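Local coordinates for protein 4-alpha-glucanotransferase (Corynebacterium glutamicum, PDB 5B68) that belongs to the amylomaltase family of enzymes and joins an N-terminal beta-sandwich domain to a larger TIM-barrel domain, at residues T107-S112 with K134-L139; P220-E225 with Y235-R240; D594-A599 with E615-E620. All blocks are in the same frame, centred on the assembly; numbering follows the deposited sequence.

Interaction 1. Residues T107-S112 with K134-L139; sequences TQRDVS and KIPGDL. With SO4 (sulfate ion), chain L.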
loop_
_atom_site.group_PDB
_atom_site.type_symbol
_atom_site.label_atom_id
_atom_site.label_comp_id
_atom_site.label_asym_id
_atom_site.label_seq_id
_atom_site.Cartn_x
_atom_site.Cartn_y
_atom_site.Cartn_z
ATOM N N THR A 107 2.931 32.618 2.113
ATOM C CA THR A 107 2.379 33.700 1.278
ATOM C C THR A 107 0.883 33.796 1.533
ATOM O O THR A 107 0.211 32.775 1.635
ATOM C CB THR A 107 2.448 33.274 -0.196
ATOM O OG1 THR A 107 3.781 32.881 -0.509
ATOM C CG2 THR A 107 2.004 34.395 -1.130
ATOM N N GLN A 108 0.343 34.988 1.621
ATOM C CA GLN A 108 -1.141 35.146 1.607
ATOM C C GLN A 108 -1.722 35.252 0.218
ATOM O O GLN A 108 -1.111 35.887 -0.649
ATOM C CB GLN A 108 -1.585 36.376 2.429
ATOM C CG GLN A 108 -2.450 36.073 3.662
ATOM C CD GLN A 108 -1.661 35.987 4.975
ATOM O OE1 GLN A 108 -0.587 35.351 5.043
ATOM N NE2 GLN A 108 -2.182 36.642 6.017
ATOM N N ARG A 109 -2.905 34.654 0.013
ATOM C CA ARG A 109 -3.763 34.894 -1.154
ATOM C C ARG A 109 -5.228 35.226 -0.764
ATOM O O ARG A 109 -5.712 34.871 0.323
ATOM C CB ARG A 109 -3.726 33.688 -2.129
ATOM C CG ARG A 109 -2.357 33.334 -2.762
ATOM C CD ARG A 109 -1.794 34.423 -3.699
ATOM N NE ARG A 109 -2.737 34.718 -4.731
ATOM C CZ ARG A 109 -2.912 34.057 -5.882
ATOM N NH1 ARG A 109 -3.887 34.424 -6.696
ATOM N NH2 ARG A 109 -2.115 33.045 -6.237
ATOM N N ASP A 110 -5.951 35.867 -1.674
ATOM C CA ASP A 110 -7.355 36.219 -1.475
ATOM C C ASP A 110 -8.281 35.230 -2.154
ATOM O O ASP A 110 -7.871 34.506 -3.063
ATOM C CB ASP A 110 -7.630 37.613 -2.074
ATOM C CG ASP A 110 -7.058 38.744 -1.223
ATOM O OD1 ASP A 110 -7.012 38.647 0.031
ATOM O OD2 ASP A 110 -6.686 39.761 -1.818
ATOM N N VAL A 111 -9.536 35.229 -1.731
ATOM C CA VAL A 111 -10.611 34.555 -2.383
ATOM C C VAL A 111 -11.537 35.666 -2.837
ATOM O O VAL A 111 -11.301 36.814 -2.441
ATOM C CB VAL A 111 -11.358 33.587 -1.460
ATOM C CG1 VAL A 111 -10.410 32.468 -1.078
ATOM C CG2 VAL A 111 -11.920 34.318 -0.239
ATOM N N SER A 112 -12.496 35.316 -3.684
ATOM C CA SER A 112 -13.546 36.216 -4.181
ATOM C C SER A 112 -14.905 35.675 -3.801
ATOM O O SER A 112 -15.187 34.479 -3.996
ATOM C CB SER A 112 -13.526 36.281 -5.735
ATOM O OG SER A 112 -12.208 36.537 -6.110
ATOM N N LYS A 134 -14.753 31.748 -3.884
ATOM C CA LYS A 134 -14.100 31.131 -5.006
ATOM C C LYS A 134 -12.619 31.271 -4.831
ATOM O O LYS A 134 -12.070 32.367 -4.605
ATOM C CB LYS A 134 -14.534 31.872 -6.278
ATOM C CG LYS A 134 -14.245 31.169 -7.553
ATOM C CD LYS A 134 -14.940 31.853 -8.744
ATOM C CE LYS A 134 -14.618 33.332 -8.862
ATOM N NZ LYS A 134 -15.343 33.980 -10.015
ATOM N N ILE A 135 -11.908 30.161 -4.914
ATOM C CA ILE A 135 -10.477 30.226 -4.914
ATOM C C ILE A 135 -9.909 30.685 -6.288
ATOM O O ILE A 135 -10.542 30.422 -7.300
ATOM C CB ILE A 135 -9.793 28.910 -4.467
ATOM C CG1 ILE A 135 -10.011 27.783 -5.483
ATOM C CG2 ILE A 135 -10.340 28.455 -3.126
ATOM C CD1 ILE A 135 -9.206 26.524 -5.097
ATOM N N PRO A 136 -8.730 31.289 -6.272
ATOM C CA PRO A 136 -8.014 31.664 -7.486
ATOM C C PRO A 136 -7.600 30.420 -8.239
ATOM O O PRO A 136 -7.378 29.407 -7.628
ATOM C CB PRO A 136 -6.765 32.364 -6.969
ATOM C CG PRO A 136 -6.999 32.646 -5.545
ATOM C CD PRO A 136 -7.995 31.654 -5.062
ATOM N N GLY A 137 -7.509 30.531 -9.554
ATOM C CA GLY A 137 -7.187 29.424 -10.417
ATOM C C GLY A 137 -5.711 29.180 -10.606
ATOM O O GLY A 137 -5.337 28.309 -11.354
ATOM N N ASP A 138 -4.889 29.980 -9.954
ATOM C CA ASP A 138 -3.442 29.921 -10.109
ATOM C C ASP A 138 -2.657 29.596 -8.841
ATOM O O ASP A 138 -1.537 30.025 -8.697
ATOM C CB ASP A 138 -2.902 31.196 -10.751
ATOM C CG ASP A 138 -3.025 32.397 -9.856
ATOM O OD1 ASP A 138 -3.721 32.321 -8.843
ATOM O OD2 ASP A 138 -2.420 33.426 -10.177
ATOM N N LEU A 139 -3.261 28.887 -7.904
ATOM C CA LEU A 139 -2.534 28.461 -6.729
ATOM C C LEU A 139 -1.531 27.362 -7.085
ATOM O O LEU A 139 -1.793 26.540 -7.931
ATOM C CB LEU A 139 -3.496 27.957 -5.659
ATOM C CG LEU A 139 -4.577 28.914 -5.164
ATOM C CD1 LEU A 139 -5.402 28.250 -4.091
ATOM C CD2 LEU A 139 -3.991 30.200 -4.636
HETATM S S SO4 L . -4.379 37.955 -4.573
HETATM O O1 SO4 L . -4.023 38.329 -3.164
HETATM O O2 SO4 L . -5.494 38.847 -5.012
HETATM O O3 SO4 L . -4.821 36.529 -4.679
HETATM O O4 SO4 L . -3.176 38.131 -5.437
HETATM O O HOH W 1 -10.864 34.327 -6.405
#
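Both terminal nitrogens of Arg-109 converge on one carboxylate oxygen of Asp-138 instead of taking an oxygen each. Asp-138 OD1 accepts from Arg-109 NH1 at 3.0 Å through its syn lone pair, while NH2 meets it from above the carboxylate plane. The guanidinium and carboxylate planes stand 87° apart, a salt bridge quite unlike the coplanar paired kind. Bends at chi2 (-65°) and chi3 (-56°) of Arg-109 bring NE to a sulfate ion, probably from the crystallisation liquor: Arg-109 NE donates to sulfate O3 over 2.8 Å, and Arg-109 NH1 and Asp-110 N bond to that same O3. Two flanking negative groups would be expected to favour the charged arginine. Over one guanidinium face sits Leu-139, its CD2 3.8 Å from Arg-109 NH2.

The setting is the N-terminal beta sandwich, where strands 108-114 and 126-134 run antiparallel and Ser-112 and Lys-134 form a hydrogen-bonded pair. Lys-134 N reaches Ser-112 O at 2.8 Å, and a water links Ser-112 OG to Lys-134 O. Beyond this pair Pro-136 brings CG to 3.2 Å from Asp-110 O. Val-111 packs on Val-99 and Ile-101, while Ile-135 meets Leu-159 and Ile-161.

Interaction 2. Residues P220-E225 with Y235-R240; sequences PMHAAE and YLPTTR
His-222 meets the second segment with both its ring and its CB. Arg-240 CA lies over one face of the imidazole, 4.0 Å from the ring centroid, a CH-pi contact made by backbone carbon; at the ring edge, in plane, a water joins His-222 ND1 to Arg-240 O. Chi1 of -46° sets CG of His-222 anti to its carbonyl carbon, and its side chain lies alongside that of Pro-237, pointing the same way. A second CH-pi contact sets Pro-220 CG over a face of the Tyr-235 ring, 3.9 Å from its centroid. Further along both segments, past His-222, one backbone bond joins them, from Thr-238 N to Ala-223 O at 2.9 Å.

Tyr-235 OH is hydrogen-bonded to Asp-386, His-222 NE2 to Ala-388 N, and Thr-239 OG1 to Asp-397, so the loop after barrel strand 215-218 is tied to strand 382-387, the residue just beyond it and helix 396-400. Glycerol on Arg-240 NE and a BTB molecule near Tyr-235, probably from the crystallisation liquor, may mark a pocket. His-222 CB presses 3.1 Å from Thr-239 O, which has no polar partner in the model. With one direct hydrogen bond and two CH-pi contacts, carbon packing dominates the join.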
loop_
_atom_site.group_PDB
_atom_site.type_symbol
_atom_site.label_atom_id
_atom_site.label_comp_id
_atom_site.label_asym_id
_atom_site.label_seq_id
_atom_site.Cartn_x
_atom_site.Cartn_y
_atom_site.Cartn_z
ATOM N N PRO A 220 5.739 -4.277 0.789
ATOM C CA PRO A 220 5.618 -3.225 1.772
ATOM C C PRO A 220 6.671 -3.423 2.859
ATOM O O PRO A 220 6.998 -4.568 3.252
ATOM C CB PRO A 220 4.187 -3.445 2.350
ATOM C CG PRO A 220 3.418 -4.201 1.292
ATOM C CD PRO A 220 4.482 -5.027 0.627
ATOM N N MET A 221 7.160 -2.308 3.354
ATOM C CA MET A 221 8.205 -2.305 4.396
ATOM C C MET A 221 7.778 -1.600 5.710
ATOM O O MET A 221 8.610 -1.131 6.520
ATOM C CB MET A 221 9.393 -1.572 3.822
ATOM C CG MET A 221 9.896 -2.124 2.478
ATOM S SD MET A 221 10.752 -3.688 2.749
ATOM C CE MET A 221 12.324 -3.020 3.291
ATOM N N HIS A 222 6.474 -1.513 5.875
ATOM C CA HIS A 222 5.874 -0.831 7.004
ATOM C C HIS A 222 6.190 -1.564 8.324
ATOM O O HIS A 222 6.274 -2.794 8.396
ATOM C CB HIS A 222 4.361 -0.786 6.905
ATOM C CG HIS A 222 3.787 -0.392 5.590
ATOM N ND1 HIS A 222 4.013 0.843 5.036
ATOM C CD2 HIS A 222 2.924 -1.034 4.759
ATOM C CE1 HIS A 222 3.326 0.938 3.907
ATOM N NE2 HIS A 222 2.712 -0.207 3.692
ATOM N N ALA A 223 6.321 -0.794 9.386
ATOM C CA ALA A 223 6.648 -1.365 10.677
ATOM C C ALA A 223 5.548 -2.281 11.184
ATOM O O ALA A 223 4.385 -2.025 10.984
ATOM C CB ALA A 223 6.919 -0.266 11.687
ATOM N N ALA A 224 5.953 -3.332 11.871
ATOM C CA ALA A 224 5.034 -4.216 12.531
ATOM C C ALA A 224 5.280 -4.076 14.027
ATOM O O ALA A 224 5.674 -3.038 14.479
ATOM C CB ALA A 224 5.210 -5.643 12.056
ATOM N N GLU A 225 5.006 -5.113 14.788
ATOM C CA GLU A 225 5.316 -5.106 16.202
ATOM C C GLU A 225 6.760 -4.705 16.489
ATOM O O GLU A 225 7.641 -5.089 15.763
ATOM C CB GLU A 225 5.009 -6.479 16.787
ATOM C CG GLU A 225 3.538 -6.846 16.727
ATOM C CD GLU A 225 3.126 -7.558 15.448
ATOM O OE1 GLU A 225 3.955 -7.696 14.547
ATOM O OE2 GLU A 225 1.964 -7.965 15.344
ATOM N N TYR A 235 1.446 -7.209 4.674
ATOM C CA TYR A 235 0.194 -6.581 4.367
ATOM C C TYR A 235 -0.669 -6.450 5.639
ATOM O O TYR A 235 -1.787 -5.977 5.569
ATOM C CB TYR A 235 -0.553 -7.319 3.220
ATOM C CG TYR A 235 0.139 -7.143 1.850
ATOM C CD1 TYR A 235 -0.100 -6.016 1.078
ATOM C CD2 TYR A 235 1.078 -8.109 1.359
ATOM C CE1 TYR A 235 0.564 -5.803 -0.143
ATOM C CE2 TYR A 235 1.741 -7.915 0.161
ATOM C CZ TYR A 235 1.481 -6.783 -0.596
ATOM O OH TYR A 235 2.107 -6.616 -1.818
ATOM N N LEU A 236 -0.141 -6.769 6.804
ATOM C CA LEU A 236 -0.866 -6.410 8.054
ATOM C C LEU A 236 0.083 -5.768 9.037
ATOM O O LEU A 236 0.357 -6.319 10.101
ATOM C CB LEU A 236 -1.599 -7.617 8.636
ATOM C CG LEU A 236 -2.774 -7.259 9.570
ATOM C CD1 LEU A 236 -3.866 -6.476 8.847
ATOM C CD2 LEU A 236 -3.361 -8.544 10.101
ATOM N N PRO A 237 0.569 -4.581 8.682
ATOM C CA PRO A 237 1.551 -3.883 9.525
ATOM C C PRO A 237 0.835 -3.142 10.638
ATOM O O PRO A 237 -0.402 -3.116 10.664
ATOM C CB PRO A 237 2.163 -2.893 8.556
ATOM C CG PRO A 237 0.983 -2.511 7.684
ATOM C CD PRO A 237 0.316 -3.828 7.421
ATOM N N THR A 238 1.607 -2.563 11.520
ATOM C CA THR A 238 1.060 -1.800 12.694
ATOM C C THR A 238 0.833 -0.338 12.329
ATOM O O THR A 238 0.030 0.362 12.978
ATOM C CB THR A 238 1.977 -1.969 13.952
ATOM O OG1 THR A 238 1.182 -1.874 15.166
ATOM C CG2 THR A 238 3.065 -1.000 13.980
ATOM N N THR A 239 1.441 0.115 11.250
ATOM C CA THR A 239 1.329 1.502 10.788
ATOM C C THR A 239 1.567 1.381 9.286
ATOM O O THR A 239 2.188 0.387 8.839
ATOM C CB THR A 239 2.385 2.414 11.456
ATOM O OG1 THR A 239 2.350 3.760 10.945
ATOM C CG2 THR A 239 3.878 1.880 11.342
ATOM N N ARG A 240 1.110 2.347 8.506
ATOM C CA ARG A 240 1.526 2.459 7.124
ATOM C C ARG A 240 2.529 3.615 6.909
ATOM O O ARG A 240 2.945 3.940 5.771
ATOM C CB ARG A 240 0.313 2.607 6.215
ATOM C CG ARG A 240 -0.493 1.341 6.229
ATOM C CD ARG A 240 -1.526 1.333 5.170
ATOM N NE ARG A 240 -2.512 2.416 5.295
ATOM C CZ ARG A 240 -3.196 2.902 4.262
ATOM N NH1 ARG A 240 -4.122 3.860 4.480
ATOM N NH2 ARG A 240 -2.980 2.434 3.006
HETATM O O HOH W 2 5.741 3.052 5.600
HETATM O O HOH W 3 1.378 -5.859 12.864
#

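Interaction 3. Residues D594-A599 with E615-E620; sequences DLQWQA and EYVGLE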
loop_
_atom_site.group_PDB
_atom_site.type_symbol
_atom_site.label_atom_id
_atom_site.label_comp_id
_atom_site.label_asym_id
_atom_site.label_seq_id
_atom_site.Cartn_x
_atom_site.Cartn_y
_atom_site.Cartn_z
ATOM N N ASP A 594 -6.394 -25.570 -16.787
ATOM C CA ASP A 594 -5.095 -24.904 -16.734
ATOM C C ASP A 594 -4.233 -25.174 -17.995
ATOM O O ASP A 594 -3.898 -24.234 -18.713
ATOM C CB ASP A 594 -4.385 -25.306 -15.447
ATOM C CG ASP A 594 -2.930 -24.878 -15.429
ATOM O OD1 ASP A 594 -2.682 -23.619 -15.370
ATOM O OD2 ASP A 594 -2.047 -25.784 -15.465
ATOM N N LEU A 595 -4.013 -26.454 -18.341
ATOM C CA LEU A 595 -3.286 -26.761 -19.607
ATOM C C LEU A 595 -3.875 -26.080 -20.817
ATOM O O LEU A 595 -3.141 -25.488 -21.662
ATOM C CB LEU A 595 -3.286 -28.274 -19.889
ATOM C CG LEU A 595 -2.317 -28.730 -21.001
ATOM C CD1 LEU A 595 -0.881 -28.490 -20.520
ATOM C CD2 LEU A 595 -2.520 -30.207 -21.317
ATOM N N GLN A 596 -5.207 -26.087 -20.928
ATOM C CA GLN A 596 -5.857 -25.462 -22.061
ATOM C C GLN A 596 -5.658 -23.950 -22.136
ATOM O O GLN A 596 -5.441 -23.367 -23.201
ATOM C CB GLN A 596 -7.384 -25.780 -22.055
ATOM C CG GLN A 596 -8.291 -25.102 -23.092
ATOM C CD GLN A 596 -7.990 -25.413 -24.544
ATOM O OE1 GLN A 596 -8.180 -24.585 -25.435
ATOM N NE2 GLN A 596 -7.565 -26.604 -24.791
ATOM N N TRP A 597 -5.829 -23.301 -20.995
ATOM C CA TRP A 597 -5.617 -21.841 -20.904
ATOM C C TRP A 597 -4.141 -21.492 -21.232
ATOM O O TRP A 597 -3.889 -20.583 -22.033
ATOM C CB TRP A 597 -5.953 -21.411 -19.459
ATOM C CG TRP A 597 -5.747 -19.926 -19.145
ATOM C CD1 TRP A 597 -4.979 -19.407 -18.154
ATOM C CD2 TRP A 597 -6.332 -18.832 -19.824
ATOM N NE1 TRP A 597 -5.037 -18.043 -18.184
ATOM C CE2 TRP A 597 -5.856 -17.656 -19.197
ATOM C CE3 TRP A 597 -7.223 -18.720 -20.903
ATOM C CZ2 TRP A 597 -6.229 -16.393 -19.611
ATOM C CZ3 TRP A 597 -7.625 -17.453 -21.309
ATOM C CH2 TRP A 597 -7.117 -16.287 -20.619
ATOM N N GLN A 598 -3.209 -22.211 -20.607
ATOM C CA GLN A 598 -1.747 -22.087 -20.915
ATOM C C GLN A 598 -1.484 -22.231 -22.428
ATOM O O GLN A 598 -0.790 -21.413 -23.053
ATOM C CB GLN A 598 -0.923 -23.057 -20.114
ATOM C CG GLN A 598 -0.845 -22.692 -18.636
ATOM C CD GLN A 598 0.240 -23.372 -17.864
ATOM O OE1 GLN A 598 1.327 -23.689 -18.370
ATOM N NE2 GLN A 598 -0.026 -23.595 -16.584
ATOM N N ALA A 599 -2.135 -23.198 -23.047
ATOM C CA ALA A 599 -1.900 -23.449 -24.468
ATOM C C ALA A 599 -2.318 -22.311 -25.264
ATOM O O ALA A 599 -1.612 -21.858 -26.162
ATOM C CB ALA A 599 -2.637 -24.745 -24.924
ATOM N N GLU A 615 1.697 -24.823 -32.231
ATOM C CA GLU A 615 0.319 -25.250 -32.031
ATOM C C GLU A 615 0.202 -25.997 -30.705
ATOM O O GLU A 615 0.169 -27.201 -30.655
ATOM C CB GLU A 615 -0.190 -26.071 -33.207
ATOM C CG GLU A 615 -0.162 -25.317 -34.522
ATOM C CD GLU A 615 -1.066 -24.103 -34.531
ATOM O OE1 GLU A 615 -0.921 -23.261 -35.429
ATOM O OE2 GLU A 615 -1.926 -23.984 -33.641
ATOM N N TYR A 616 0.267 -25.225 -29.631
ATOM C CA TYR A 616 0.291 -25.715 -28.260
ATOM C C TYR A 616 -0.941 -26.480 -27.770
ATOM O O TYR A 616 -0.828 -27.344 -26.944
ATOM C CB TYR A 616 0.680 -24.577 -27.306
ATOM C CG TYR A 616 2.071 -24.053 -27.582
ATOM C CD1 TYR A 616 2.280 -23.052 -28.502
ATOM C CD2 TYR A 616 3.165 -24.574 -26.935
ATOM C CE1 TYR A 616 3.543 -22.580 -28.763
ATOM C CE2 TYR A 616 4.432 -24.110 -27.188
ATOM C CZ TYR A 616 4.613 -23.114 -28.107
ATOM O OH TYR A 616 5.863 -22.656 -28.360
ATOM N N VAL A 617 -2.115 -26.113 -28.238
ATOM C CA VAL A 617 -3.359 -26.799 -27.839
ATOM C C VAL A 617 -3.258 -28.196 -28.402
ATOM O O VAL A 617 -3.213 -28.368 -29.606
ATOM C CB VAL A 617 -4.638 -26.111 -28.403
ATOM C CG1 VAL A 617 -5.911 -26.908 -28.084
ATOM C CG2 VAL A 617 -4.773 -24.667 -27.890
ATOM N N GLY A 618 -3.177 -29.169 -27.525
ATOM C CA GLY A 618 -3.099 -30.548 -27.932
ATOM C C GLY A 618 -1.860 -31.183 -27.371
ATOM O O GLY A 618 -1.853 -32.389 -27.157
ATOM N N LEU A 619 -0.815 -30.375 -27.142
ATOM C CA LEU A 619 0.453 -30.868 -26.621
ATOM C C LEU A 619 0.363 -31.286 -25.147
ATOM O O LEU A 619 -0.315 -30.644 -24.393
ATOM C CB LEU A 619 1.534 -29.780 -26.769
ATOM C CG LEU A 619 2.524 -29.705 -27.959
ATOM C CD1 LEU A 619 2.142 -30.494 -29.202
ATOM C CD2 LEU A 619 2.853 -28.257 -28.306
ATOM N N GLU A 620 1.114 -32.300 -24.767
ATOM C CA GLU A 620 1.255 -32.681 -23.387
ATOM C C GLU A 620 2.041 -31.600 -22.703
ATOM O O GLU A 620 2.815 -30.909 -23.329
ATOM C CB GLU A 620 2.026 -33.976 -23.265
ATOM C CG GLU A 620 1.290 -35.182 -23.803
ATOM C CD GLU A 620 1.033 -36.207 -22.732
ATOM O OE1 GLU A 620 -0.087 -36.752 -22.717
ATOM O OE2 GLU A 620 1.941 -36.456 -21.904
#
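In Leu-595, chi1 of -168° sets CG anti to the backbone N, on the side of the other segment, and the CD2 methyl lies 3.8 Å from Leu-619 O. On the other segment, Val-617 holds CG1 anti to its own backbone N (chi1 175°), which splits its two methyls between neighbours: CG1 meets the amide end of Gln-596, and CG2 lies 3.7 Å from Ala-599 CB. Ala-599 is the point of closest backbone approach. Its CB touches Val-617 N at 3.6 Å. Ala-599 CB and Tyr-616 CB are 4.1 Å apart. The Tyr-616 ring then leads away from this segment of the helix, packing on Leu-602 and Leu-611, and its hydroxyl bonds to the carbonyl of Pro-612. Contact across the gap is therefore entirely van der Waals, with aliphatic carbons meeting both one another and backbone atoms.

Polar ties act within each element or beyond it. Gln-598 NE2 donates to Asp-594 OD1 at 2.9 Å, one helical turn back, and the other Asp-594 oxygen forms a salt bridge with Arg-621, just past the second segment. The backbone N of Tyr-616 bonds to Asp-603 further along helix 587-607. Val-617 and Gln-596 lie toward solvent, whereas Ala-599 is buried. Residues Tyr-616 to Leu-619 form a type II beta turn, closed by Leu-619 N to Tyr-616 O at 3.0 Å, with Gly-618 in its third position at a positive phi of 123°, the classic place for glycine; here the turn folds the connection to helix 627-639 back against helix 587-607.

The three contacts follow one another along the chain and share no element. Interaction 2 is the core case, its centre about 10 Å from the chain's centre, whereas interactions 1 and 3 are partly buried and lie on opposite sides of that centre, their own centres about 62 Å apart. Chemistry follows place. In the sandwich domain, interaction 1 combines strand pairing with charge at a partly exposed arginine; inside the barrel domain, interaction 2 relies on ring faces and a single backbone bond, its polar ends engaged elsewhere; far out from the chain's centre, interaction 3 is van der Waals packing between helix and turn, without a direct hydrogen bond.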